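Local coordinates for protein ribonuclease J (PDB 5HAB) that probably cleaves RNA as an archaeal exoribonuclease of the metallo-beta-lactamase and beta-CASP family, caught here with RNA bound, at residues 266-271 with 292-297; 297-302 with 306-311; 321-326 with 350-355; 108-113 with 128-133. The protein carries 1 engineered substitution. One frame throughout, in Å; residues are numbered along the deposited sequence.

Contact 1 of 4, residues 266-271 with 292-297; sequences TFASHI and GRSMER. With SO4 (sulfate ion), chain J; nucleotides of chain D.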
# COMPACT_ATOMS: atom_id res chain seq x y z
N THR B 266 -21.96 15.24 2.72
CA THR B 266 -21.18 15.14 3.95
C THR B 266 -21.97 14.45 5.06
O THR B 266 -23.12 14.05 4.86
CB THR B 266 -20.73 16.54 4.44
OG1 THR B 266 -19.90 16.40 5.61
CG2 THR B 266 -21.94 17.39 4.79
N PHE B 267 -21.34 14.31 6.23
CA PHE B 267 -21.99 13.72 7.39
C PHE B 267 -23.13 14.62 7.85
O PHE B 267 -22.91 15.79 8.15
CB PHE B 267 -21.00 13.53 8.54
CG PHE B 267 -19.74 12.80 8.16
CD1 PHE B 267 -19.74 11.42 8.04
CD2 PHE B 267 -18.57 13.49 7.92
CE1 PHE B 267 -18.59 10.74 7.69
CE2 PHE B 267 -17.41 12.82 7.57
CZ PHE B 267 -17.42 11.44 7.46
N ALA B 268 -24.34 14.07 7.93
CA ALA B 268 -25.47 14.85 8.42
C ALA B 268 -25.22 15.34 9.85
O ALA B 268 -25.70 16.39 10.25
CB ALA B 268 -26.75 14.03 8.36
N SER B 269 -24.43 14.57 10.60
CA SER B 269 -24.12 14.91 11.98
C SER B 269 -22.97 15.92 12.12
O SER B 269 -22.72 16.42 13.22
CB SER B 269 -23.77 13.65 12.78
OG SER B 269 -22.71 12.94 12.17
N HIS B 270 -22.26 16.20 11.03
CA HIS B 270 -21.16 17.16 11.11
C HIS B 270 -21.69 18.58 10.92
O HIS B 270 -21.59 19.16 9.84
CB HIS B 270 -20.07 16.86 10.08
CG HIS B 270 -18.73 17.40 10.46
ND1 HIS B 270 -18.58 18.53 11.25
CD2 HIS B 270 -17.47 16.97 10.19
CE1 HIS B 270 -17.29 18.77 11.43
NE2 HIS B 270 -16.60 17.83 10.80
N ILE B 271 -22.25 19.13 11.99
CA ILE B 271 -22.98 20.38 11.95
C ILE B 271 -22.10 21.58 11.59
O ILE B 271 -22.53 22.48 10.87
CB ILE B 271 -23.71 20.61 13.30
CG1 ILE B 271 -24.64 19.43 13.60
CG2 ILE B 271 -24.50 21.89 13.29
CD1 ILE B 271 -25.67 19.16 12.51
N GLY B 292 -32.55 14.90 2.24
CA GLY B 292 -32.34 13.67 2.98
C GLY B 292 -32.95 13.73 4.37
O GLY B 292 -32.92 14.78 5.01
N ARG B 293 -33.50 12.62 4.83
CA ARG B 293 -34.20 12.58 6.11
C ARG B 293 -33.27 12.93 7.27
O ARG B 293 -33.64 13.68 8.18
CB ARG B 293 -34.83 11.20 6.34
CG ARG B 293 -35.70 11.11 7.59
CD ARG B 293 -36.97 11.93 7.43
NE ARG B 293 -37.90 11.34 6.47
CZ ARG B 293 -39.02 11.92 6.05
NH1 ARG B 293 -39.37 13.11 6.51
NH2 ARG B 293 -39.80 11.30 5.18
N SER B 294 -32.05 12.39 7.24
CA SER B 294 -31.10 12.58 8.33
C SER B 294 -30.55 14.01 8.37
O SER B 294 -30.19 14.51 9.44
CB SER B 294 -29.95 11.58 8.21
OG SER B 294 -29.14 11.87 7.09
N MET B 295 -30.47 14.67 7.21
CA MET B 295 -30.15 16.09 7.17
C MET B 295 -31.18 16.88 7.97
O MET B 295 -30.83 17.71 8.80
CB MET B 295 -30.11 16.63 5.73
CG MET B 295 -28.83 16.34 4.97
SD MET B 295 -27.38 17.15 5.68
CE MET B 295 -26.07 16.44 4.68
N GLU B 296 -32.46 16.58 7.72
CA GLU B 296 -33.55 17.25 8.41
C GLU B 296 -33.48 16.97 9.91
O GLU B 296 -33.60 17.88 10.72
CB GLU B 296 -34.90 16.81 7.84
CG GLU B 296 -36.09 17.57 8.41
CD GLU B 296 -37.39 17.21 7.73
OE1 GLU B 296 -37.64 16.00 7.50
OE2 GLU B 296 -38.17 18.14 7.41
N ARG B 297 -33.25 15.70 10.25
CA ARG B 297 -33.12 15.29 11.65
C ARG B 297 -32.01 16.08 12.36
O ARG B 297 -32.29 16.91 13.23
CB ARG B 297 -32.83 13.79 11.73
CG ARG B 297 -32.67 13.24 13.15
CD ARG B 297 -33.98 13.19 13.94
NE ARG B 297 -34.91 12.18 13.42
CZ ARG B 297 -34.98 10.93 13.89
NH1 ARG B 297 -34.19 10.54 14.88
NH2 ARG B 297 -35.85 10.08 13.37
S SO4 J . -40.10 8.40 3.08
O1 SO4 J . -39.09 7.74 2.26
O2 SO4 J . -39.46 9.05 4.23
O3 SO4 J . -41.06 7.41 3.56
O4 SO4 J . -40.80 9.40 2.28
P A D 5 -31.42 9.62 4.00
OP1 A D 5 -31.51 10.54 2.84
OP2 A D 5 -31.07 10.17 5.34
O5' A D 5 -32.81 8.86 4.11
C5' A D 5 -33.60 8.61 2.96
C4' A D 5 -34.07 7.18 2.91
O4' A D 5 -33.48 6.46 4.03
C3' A D 5 -35.57 6.98 3.03
O3' A D 5 -35.96 5.80 2.32
C2' A D 5 -35.76 6.76 4.53
O2' A D 5 -36.93 6.06 4.88
C1' A D 5 -34.49 5.99 4.89
N9 A D 5 -34.04 6.21 6.27
C8 A D 5 -33.66 7.41 6.82
N7 A D 5 -33.31 7.33 8.08
C5 A D 5 -33.48 5.98 8.38
C6 A D 5 -33.27 5.25 9.56
N6 A D 5 -32.84 5.79 10.70
N1 A D 5 -33.53 3.92 9.53
C2 A D 5 -33.97 3.38 8.39
N3 A D 5 -34.20 3.97 7.21
C4 A D 5 -33.94 5.28 7.28
P A D 4 -26.44 9.66 7.52
OP1 A D 4 -26.05 10.79 6.64
OP2 A D 4 -27.13 9.95 8.81
O5' A D 4 -27.34 8.64 6.69
C5' A D 4 -27.70 8.92 5.35
C4' A D 4 -28.29 7.71 4.66
O4' A D 4 -27.89 6.50 5.34
C3' A D 4 -29.80 7.63 4.63
O3' A D 4 -30.36 8.47 3.62
C2' A D 4 -30.05 6.14 4.41
O2' A D 4 -29.90 5.80 3.04
C1' A D 4 -28.89 5.52 5.20
N9 A D 4 -29.30 5.04 6.54
C8 A D 4 -29.17 5.68 7.75
N7 A D 4 -29.62 4.99 8.77
C5 A D 4 -30.08 3.81 8.20
C6 A D 4 -30.67 2.66 8.75
N6 A D 4 -30.92 2.50 10.05
N1 A D 4 -31.01 1.66 7.90
C2 A D 4 -30.76 1.82 6.59
N3 A D 4 -30.21 2.85 5.96
C4 A D 4 -29.89 3.83 6.83

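Contact 2 of 4, residues 297-302 with 306-311; sequences RYVGTA and GYIDLP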
# COMPACT_ATOMS: atom_id res chain seq x y z
N ARG B 297 -33.25 15.70 10.25
CA ARG B 297 -33.12 15.29 11.65
C ARG B 297 -32.01 16.08 12.36
O ARG B 297 -32.29 16.91 13.23
CB ARG B 297 -32.83 13.79 11.73
CG ARG B 297 -32.67 13.24 13.15
CD ARG B 297 -33.98 13.19 13.94
NE ARG B 297 -34.91 12.18 13.42
CZ ARG B 297 -34.98 10.93 13.89
NH1 ARG B 297 -34.19 10.54 14.88
NH2 ARG B 297 -35.85 10.08 13.37
N TYR B 298 -30.76 15.85 11.97
CA TYR B 298 -29.61 16.43 12.67
C TYR B 298 -29.51 17.96 12.55
O TYR B 298 -29.33 18.65 13.56
CB TYR B 298 -28.31 15.80 12.16
CG TYR B 298 -28.08 14.38 12.62
CD1 TYR B 298 -27.41 14.12 13.81
CD2 TYR B 298 -28.53 13.30 11.87
CE1 TYR B 298 -27.20 12.82 14.24
CE2 TYR B 298 -28.32 11.99 12.30
CZ TYR B 298 -27.65 11.77 13.48
OH TYR B 298 -27.43 10.48 13.92
N VAL B 299 -29.62 18.47 11.34
CA VAL B 299 -29.45 19.90 11.12
C VAL B 299 -30.66 20.65 11.68
O VAL B 299 -30.50 21.68 12.33
CB VAL B 299 -29.22 20.23 9.64
CG1 VAL B 299 -28.91 21.71 9.46
CG2 VAL B 299 -28.08 19.39 9.09
N GLY B 300 -31.85 20.11 11.41
CA GLY B 300 -33.07 20.66 11.98
C GLY B 300 -32.98 20.78 13.49
O GLY B 300 -33.20 21.86 14.06
N THR B 301 -32.65 19.66 14.15
CA THR B 301 -32.49 19.65 15.60
C THR B 301 -31.46 20.68 16.07
O THR B 301 -31.71 21.41 17.02
CB THR B 301 -32.07 18.26 16.12
OG1 THR B 301 -33.05 17.29 15.73
CG2 THR B 301 -31.94 18.27 17.63
N ALA B 302 -30.32 20.74 15.39
CA ALA B 302 -29.27 21.69 15.76
C ALA B 302 -29.76 23.13 15.66
O ALA B 302 -29.37 24.00 16.45
CB ALA B 302 -28.04 21.49 14.90
N GLY B 306 -30.69 26.05 18.70
CA GLY B 306 -29.88 27.25 18.58
C GLY B 306 -28.38 27.05 18.46
O GLY B 306 -27.61 27.92 18.85
N TYR B 307 -27.97 25.91 17.92
CA TYR B 307 -26.54 25.66 17.71
C TYR B 307 -26.05 26.26 16.39
O TYR B 307 -24.91 26.70 16.29
CB TYR B 307 -26.24 24.16 17.77
CG TYR B 307 -26.25 23.61 19.18
CD1 TYR B 307 -25.15 23.78 20.01
CD2 TYR B 307 -27.35 22.93 19.68
CE1 TYR B 307 -25.14 23.29 21.30
CE2 TYR B 307 -27.35 22.44 20.98
CZ TYR B 307 -26.25 22.62 21.78
OH TYR B 307 -26.24 22.13 23.07
N ILE B 308 -26.91 26.27 15.38
CA ILE B 308 -26.58 26.90 14.10
C ILE B 308 -27.66 27.87 13.66
O ILE B 308 -28.84 27.67 13.92
CB ILE B 308 -26.35 25.88 12.99
CG1 ILE B 308 -27.44 24.81 13.02
CG2 ILE B 308 -24.95 25.31 13.09
CD1 ILE B 308 -27.75 24.24 11.67
N ASP B 309 -27.23 28.93 12.98
CA ASP B 309 -28.16 29.87 12.38
C ASP B 309 -28.30 29.54 10.89
O ASP B 309 -27.32 29.23 10.22
CB ASP B 309 -27.67 31.31 12.56
CG ASP B 309 -28.76 32.33 12.34
OD1 ASP B 309 -29.95 31.97 12.43
OD2 ASP B 309 -28.43 33.51 12.07
N LEU B 310 -29.53 29.59 10.39
CA LEU B 310 -29.79 29.31 8.98
C LEU B 310 -30.41 30.52 8.29
O LEU B 310 -31.30 31.17 8.83
CB LEU B 310 -30.70 28.09 8.83
CG LEU B 310 -30.13 26.75 9.28
CD1 LEU B 310 -31.16 25.65 9.10
CD2 LEU B 310 -28.84 26.42 8.53
N PRO B 311 -29.94 30.82 7.07
CA PRO B 311 -30.50 31.91 6.26
C PRO B 311 -31.96 31.65 5.89
O PRO B 311 -32.40 30.50 5.90
CB PRO B 311 -29.62 31.92 5.01
CG PRO B 311 -29.02 30.56 4.95
CD PRO B 311 -28.84 30.13 6.37

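Contact 3 of 4, residues 321-326 with 350-355; sequences RDIDNA and GAVLGR. With nucleotides of chain D.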
# COMPACT_ATOMS: atom_id res chain seq x y z
N ARG B 321 -40.79 12.36 -2.00
CA ARG B 321 -41.50 13.13 -3.01
C ARG B 321 -41.19 14.63 -2.91
O ARG B 321 -41.11 15.32 -3.93
CB ARG B 321 -43.01 12.86 -2.90
CG ARG B 321 -43.36 11.41 -3.30
CD ARG B 321 -44.85 11.17 -3.54
NE ARG B 321 -45.70 11.56 -2.42
CZ ARG B 321 -45.96 10.78 -1.38
NH1 ARG B 321 -45.45 9.56 -1.32
NH2 ARG B 321 -46.75 11.21 -0.40
N ASP B 322 -40.97 15.11 -1.68
CA ASP B 322 -40.48 16.47 -1.48
C ASP B 322 -39.11 16.63 -2.12
O ASP B 322 -38.82 17.63 -2.77
CB ASP B 322 -40.39 16.82 0.00
CG ASP B 322 -41.71 17.26 0.58
OD1 ASP B 322 -41.70 18.00 1.59
OD2 ASP B 322 -42.76 16.88 0.02
N ILE B 323 -38.27 15.62 -1.92
CA ILE B 323 -36.91 15.61 -2.44
C ILE B 323 -36.91 15.56 -3.96
O ILE B 323 -36.28 16.39 -4.62
CB ILE B 323 -36.11 14.44 -1.83
CG1 ILE B 323 -35.74 14.74 -0.37
CG2 ILE B 323 -34.87 14.14 -2.66
CD1 ILE B 323 -35.25 13.54 0.41
N ASP B 324 -37.64 14.60 -4.52
CA ASP B 324 -37.71 14.43 -5.97
C ASP B 324 -38.30 15.67 -6.66
O ASP B 324 -37.87 16.05 -7.75
CB ASP B 324 -38.54 13.19 -6.32
CG ASP B 324 -37.74 11.91 -6.23
OD1 ASP B 324 -36.69 11.92 -5.55
OD2 ASP B 324 -38.16 10.89 -6.82
N ASN B 325 -39.27 16.31 -6.01
CA ASN B 325 -39.88 17.49 -6.62
C ASN B 325 -39.00 18.73 -6.42
O ASN B 325 -39.05 19.67 -7.21
CB ASN B 325 -41.28 17.74 -6.05
CG ASN B 325 -42.36 16.99 -6.81
OD1 ASN B 325 -43.07 17.57 -7.63
ND2 ASN B 325 -42.47 15.69 -6.56
N ALA B 326 -38.17 18.70 -5.38
CA ALA B 326 -37.19 19.77 -5.17
C ALA B 326 -36.11 19.69 -6.23
O ALA B 326 -35.66 20.70 -6.76
CB ALA B 326 -36.59 19.67 -3.78
N GLY B 350 -29.99 4.01 -1.12
CA GLY B 350 -31.19 4.68 -0.68
C GLY B 350 -31.00 6.15 -0.37
O GLY B 350 -31.97 6.90 -0.33
N ALA B 351 -29.76 6.56 -0.14
CA ALA B 351 -29.47 7.96 0.10
C ALA B 351 -29.72 8.78 -1.17
O ALA B 351 -29.78 8.21 -2.26
CB ALA B 351 -28.04 8.14 0.58
N VAL B 352 -29.86 10.09 -1.03
CA VAL B 352 -30.22 10.94 -2.16
C VAL B 352 -29.21 10.85 -3.30
O VAL B 352 -29.61 10.66 -4.45
CB VAL B 352 -30.37 12.42 -1.73
CG1 VAL B 352 -30.73 13.25 -2.93
CG2 VAL B 352 -31.46 12.57 -0.68
N LEU B 353 -27.92 10.92 -2.98
CA LEU B 353 -26.89 10.93 -4.01
C LEU B 353 -26.85 9.59 -4.75
O LEU B 353 -26.65 9.55 -5.97
CB LEU B 353 -25.52 11.25 -3.41
CG LEU B 353 -24.38 11.46 -4.42
CD1 LEU B 353 -24.78 12.49 -5.46
CD2 LEU B 353 -23.10 11.87 -3.72
N GLY B 354 -27.04 8.51 -4.00
CA GLY B 354 -27.09 7.19 -4.59
C GLY B 354 -28.27 7.02 -5.53
O GLY B 354 -28.22 6.24 -6.48
N ARG B 355 -29.35 7.74 -5.25
CA ARG B 355 -30.55 7.66 -6.07
C ARG B 355 -30.38 8.52 -7.31
O ARG B 355 -30.83 8.15 -8.40
CB ARG B 355 -31.78 8.08 -5.25
CG ARG B 355 -32.44 6.91 -4.52
CD ARG B 355 -33.39 7.36 -3.41
NE ARG B 355 -34.16 8.53 -3.78
CZ ARG B 355 -35.22 8.51 -4.59
NH1 ARG B 355 -35.63 7.36 -5.11
NH2 ARG B 355 -35.86 9.64 -4.87
P A D 4 -26.44 9.66 7.52
OP1 A D 4 -26.05 10.79 6.64
OP2 A D 4 -27.13 9.95 8.81
O5' A D 4 -27.34 8.64 6.69
C5' A D 4 -27.70 8.92 5.35
C4' A D 4 -28.29 7.71 4.66
O4' A D 4 -27.89 6.50 5.34
C3' A D 4 -29.80 7.63 4.63
O3' A D 4 -30.36 8.47 3.62
C2' A D 4 -30.05 6.14 4.41
O2' A D 4 -29.90 5.80 3.04
C1' A D 4 -28.89 5.52 5.20
N9 A D 4 -29.30 5.04 6.54
C8 A D 4 -29.17 5.68 7.75
N7 A D 4 -29.62 4.99 8.77
C5 A D 4 -30.08 3.81 8.20
C6 A D 4 -30.67 2.66 8.75
N6 A D 4 -30.92 2.50 10.05
N1 A D 4 -31.01 1.66 7.90
C2 A D 4 -30.76 1.82 6.59
N3 A D 4 -30.21 2.85 5.96
C4 A D 4 -29.89 3.83 6.83

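Contact 4 of 4, residues 108-113 with 128-133; sequences DHIGAI and PYTTAL. With nucleotides of chain D.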
# COMPACT_ATOMS: atom_id res chain seq x y z
N ASP B 108 -21.69 5.77 16.81
CA ASP B 108 -20.70 4.93 17.48
C ASP B 108 -20.72 5.22 18.98
O ASP B 108 -19.95 4.62 19.73
CB ASP B 108 -19.31 5.15 16.88
CG ASP B 108 -18.71 6.48 17.26
OD1 ASP B 108 -19.40 7.51 17.16
OD2 ASP B 108 -17.53 6.49 17.67
N HIS B 109 -21.60 6.11 19.41
CA HIS B 109 -21.82 6.34 20.83
C HIS B 109 -23.27 6.14 21.30
O HIS B 109 -23.49 5.80 22.46
CB HIS B 109 -21.37 7.75 21.22
CG HIS B 109 -19.90 7.87 21.45
ND1 HIS B 109 -19.32 8.95 22.08
CD2 HIS B 109 -18.88 7.03 21.14
CE1 HIS B 109 -18.01 8.78 22.14
NE2 HIS B 109 -17.72 7.62 21.58
N ILE B 110 -24.25 6.33 20.42
CA ILE B 110 -25.64 6.15 20.84
C ILE B 110 -26.40 5.17 19.95
O ILE B 110 -27.58 4.94 20.17
CB ILE B 110 -26.40 7.49 20.89
CG1 ILE B 110 -26.63 8.05 19.49
CG2 ILE B 110 -25.67 8.49 21.79
CD1 ILE B 110 -27.66 9.16 19.44
N GLY B 111 -25.72 4.59 18.97
CA GLY B 111 -26.38 3.70 18.03
C GLY B 111 -27.03 2.46 18.64
O GLY B 111 -27.97 1.91 18.06
N ALA B 112 -26.55 2.02 19.79
CA ALA B 112 -27.10 0.84 20.46
C ALA B 112 -27.95 1.20 21.67
O ALA B 112 -28.45 0.31 22.36
CB ALA B 112 -25.98 -0.11 20.86
N ILE B 113 -28.08 2.50 21.96
CA ILE B 113 -28.95 2.96 23.06
C ILE B 113 -30.34 2.31 23.02
O ILE B 113 -30.76 1.71 24.01
CB ILE B 113 -29.06 4.50 23.07
CG1 ILE B 113 -27.78 5.14 23.62
CG2 ILE B 113 -30.26 4.94 23.90
CD1 ILE B 113 -27.56 4.89 25.09
N PRO B 128 -27.28 18.78 25.79
CA PRO B 128 -28.55 19.17 25.18
C PRO B 128 -28.77 18.62 23.77
O PRO B 128 -29.80 17.98 23.53
CB PRO B 128 -28.46 20.70 25.15
CG PRO B 128 -27.69 21.02 26.38
CD PRO B 128 -26.69 19.90 26.56
N TYR B 129 -27.82 18.84 22.87
CA TYR B 129 -27.96 18.34 21.50
C TYR B 129 -28.03 16.81 21.49
O TYR B 129 -28.90 16.21 20.84
CB TYR B 129 -26.80 18.83 20.63
CG TYR B 129 -26.95 18.46 19.17
CD1 TYR B 129 -28.00 18.95 18.41
CD2 TYR B 129 -26.03 17.61 18.56
CE1 TYR B 129 -28.14 18.61 17.08
CE2 TYR B 129 -26.16 17.27 17.22
CZ TYR B 129 -27.22 17.77 16.49
OH TYR B 129 -27.35 17.42 15.16
N THR B 130 -27.10 16.19 22.21
CA THR B 130 -27.06 14.74 22.34
C THR B 130 -28.36 14.20 22.91
O THR B 130 -28.92 13.23 22.40
CB THR B 130 -25.91 14.28 23.24
OG1 THR B 130 -24.70 14.93 22.86
CG2 THR B 130 -25.74 12.77 23.15
N THR B 131 -28.85 14.84 23.98
CA THR B 131 -30.10 14.43 24.60
C THR B 131 -31.23 14.50 23.60
O THR B 131 -32.06 13.59 23.54
CB THR B 131 -30.47 15.30 25.82
OG1 THR B 131 -30.60 16.66 25.40
CG2 THR B 131 -29.42 15.20 26.92
N ALA B 132 -31.27 15.57 22.82
CA ALA B 132 -32.29 15.72 21.79
C ALA B 132 -32.24 14.57 20.79
O ALA B 132 -33.27 14.01 20.43
CB ALA B 132 -32.16 17.05 21.08
N LEU B 133 -31.03 14.21 20.34
CA LEU B 133 -30.90 13.14 19.36
C LEU B 133 -31.30 11.78 19.93
O LEU B 133 -31.92 10.95 19.24
CB LEU B 133 -29.47 13.06 18.83
CG LEU B 133 -29.01 14.25 18.00
CD1 LEU B 133 -27.49 14.24 17.89
CD2 LEU B 133 -29.66 14.24 16.63
P A D 2 -16.97 7.86 13.53
OP1 A D 2 -16.11 8.59 14.50
OP2 A D 2 -17.98 6.89 14.01
O5' A D 2 -17.70 8.95 12.62
C5' A D 2 -19.11 8.94 12.45
C4' A D 2 -19.50 8.86 11.00
O4' A D 2 -18.55 8.04 10.27
C3' A D 2 -20.85 8.21 10.72
O3' A D 2 -21.93 9.12 10.87
C2' A D 2 -20.70 7.68 9.30
O2' A D 2 -20.92 8.70 8.34
C1' A D 2 -19.22 7.29 9.28
N9 A D 2 -18.99 5.86 9.53
C8 A D 2 -18.28 5.30 10.57
N7 A D 2 -18.22 3.99 10.54
C5 A D 2 -18.92 3.66 9.39
C6 A D 2 -19.22 2.42 8.80
N6 A D 2 -18.83 1.25 9.31
N1 A D 2 -19.95 2.43 7.66
C2 A D 2 -20.34 3.61 7.16
N3 A D 2 -20.12 4.84 7.62
C4 A D 2 -19.39 4.80 8.75

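Contact 1 of 4, residues 266-271 with 292-297
Ala268 and Met295 bring their CA atoms to 5.0 Å, the nearest backbone approach between a type I turn, Phe267 to His270, and the first turn of helix 293-304. The Ala268 methyl points at that helix turn. Its CB lies 3.5 Å from Ser294 OG and 4.2 Å from Met295 SD, so one small group faces both a hydroxyl and a thioether. Met295 bends at chi2 (-65°), which folds its end back toward the turn; there CE rests 3.8 Å from Thr266 O, with Thr266 CG2 only a little farther off. Thr266 does not use its hydroxyl here: OG1 bonds to Ser374 O. With chi1 at 69°, Ser294 holds OG between its own backbone N and carbonyl carbon, turned toward the RNA. Two bonds then converge on OP2 of nucleotide A5 of chain D, from Ser294 N at 3.1 Å (N-H...O angle 159°) and from Ser294 OG at 3.1 Å. The phosphate of A4 of chain D is also close, its OP1 3.7 Å from Ala268 CB. Gly292 is the N-cap of the helix, and its CA passes close to OP1 of A5. Farther out, Arg293 turns the edge of its guanidinium to a sulfate, while its NH1 forms a salt bridge with Glu296. The packing thus joins the turns that follow strands 262-266 and 287-291, both of the parallel beta-CASP sheet; the helix N terminus meets the RNA phosphate, where the helix dipole probably favours the negative charge.

Contact 2 of 4, residues 297-302 with 306-311
A Schellman motif ends helix 293-304, and the link from Ala302 to Tyr307 is its signature. Gly306 leaves the helical conformation with a positive phi of 78°, an angle that favours glycine. This reversal swings Tyr307 N back onto Ala302 O at 2.8 Å, with an N-H...O angle of 153°, and the donor meets the carbonyl nearly head-on (C=O...N 167°). Tyr307 CB and Ala302 CB stand 4.3 Å apart, the apolar pairing that commonly accompanies such a cap. Ala302 O also lies at the edge of the Tyr307 ring, near its plane. Ile308 carries the packing further up the helix. Its CG1 sits between its own backbone N and carbonyl carbon, 3.9 Å from Ala302 CB, and from there the chain extends to place CD1 3.6 Å from Val299 CG1. The Val299 and Ile308 side chains cross at about a right angle. Val299 and Ala302, successive positions on one side of the helix, therefore receive a single branch of Ile308. One turn earlier, Arg297 O accepts both Thr301 N and Thr301 OG1, from opposite faces of its plane, and the OG1 bond is 2.6 Å long. The capped end is wedged between two other helices: Ile308 also packs on Ile271 and Asn275 of helix 271-283, and Tyr307 on Pro128 of helix 128-138, before the chain runs on to strand 315-317.

Contact 3 of 4, residues 321-326 with 350-355
Asp324 and Arg355 cross at about a right angle as side chains, yet their charged groups are nearly coplanar, with carboxylate and guanidinium planes 8° apart. They join two helices of the parallel alpha/beta beta-CASP domain, 320-331 and 352-357. Arg355 points its CB at the other helix and bends at chi3 (39°), presenting the edge of its guanidinium to the acid. NH2 alone does the touching: it lies 2.5 Å from Asp324 OD1, a salt bridge whose shortness deserves caution, and 3.3 Å from Asp324 OD2, so one nitrogen faces both oxygens. Thr361 touches both side chains, and OD2 has a second, long and weak ion pair with Arg320. Beside this polar pair, Ile323 and Val352 reach toward each other tip to tip. Ile323 CD1 and Val352 CG2 meet at 4.1 Å, while the CA atoms of the two residues are 8.2 Å apart; the side chains therefore span the gap that the backbones leave. Ile323 also rests on Tyr317 of strand 315-317, and Val352 on Met342 of strand 338-342. Just before the second helix the chain reaches the RNA, where Ala351 N lies 3.3 Å from O2' of A4 of chain D.

Contact 4 of 4, residues 108-113 with 128-133
Ile110 reaches across to Thr130 and Leu133, two residues one turn apart on helix 128-138, while Asp108 and His109 before it belong to what is probably the active site, beside the bound RNA. First comes Asp108, whose CG lies 3.4 Å from OP2 of nucleotide A2 of chain D and whose OD2 is near the like-charged Asp196. His109 follows: its NE2 is hydrogen-bonded to His432 NE2, and its ring stacks on that of His104. Ile110 makes the contact itself. Its chi1 of 70° and extended chi2 of 165° send the longer branch forward, so that CD1 comes to 4.3 Å from Leu133 CB. The shorter branch takes the other residue, with Ile110 CG2 at 4.5 Å from Thr130 CG2. Thr130 contributes its methyl; its OG1 is hydrogen-bonded to Thr127 OG1. After Ile110, a type I turn through Gly111 and Ala112 closes with Ile113 N on Ile110 O at 3.1 Å, and Ile113 packs farther along the same helix, on Ile134 and Ile138. Asp108 and His109 end the HxHxDH signature, here with its second histidine replaced by an engineered alanine. The short helix 107-110 carries the end of this signature, and the contact packs it on helix 128-138, within the metallo-beta-lactamase fold.

In the fold
Contact 4 comes first, in the metallo-beta-lactamase part, closing a short loop that holds helix 113-116 and strand 124-126. The chain later enters the beta-CASP domain, where contact 1 closes a unit of helix 271-283 and strand 287-291. Contact 2 follows directly, sharing Arg297 and capping the C-terminal end of helix 293-304, which contact 1 meets at its start, and contact 3 closes the excursion through strand 338-342. All four run in series; none encloses or crosses another. In space they join up: Tyr129 OH lies 2.8 Å from Tyr298 O, linking contacts 4 and 2 between the two domains, while Gly292 N of contact 1 packs against Ile323 CD1 and Val352 CG2 of contact 3.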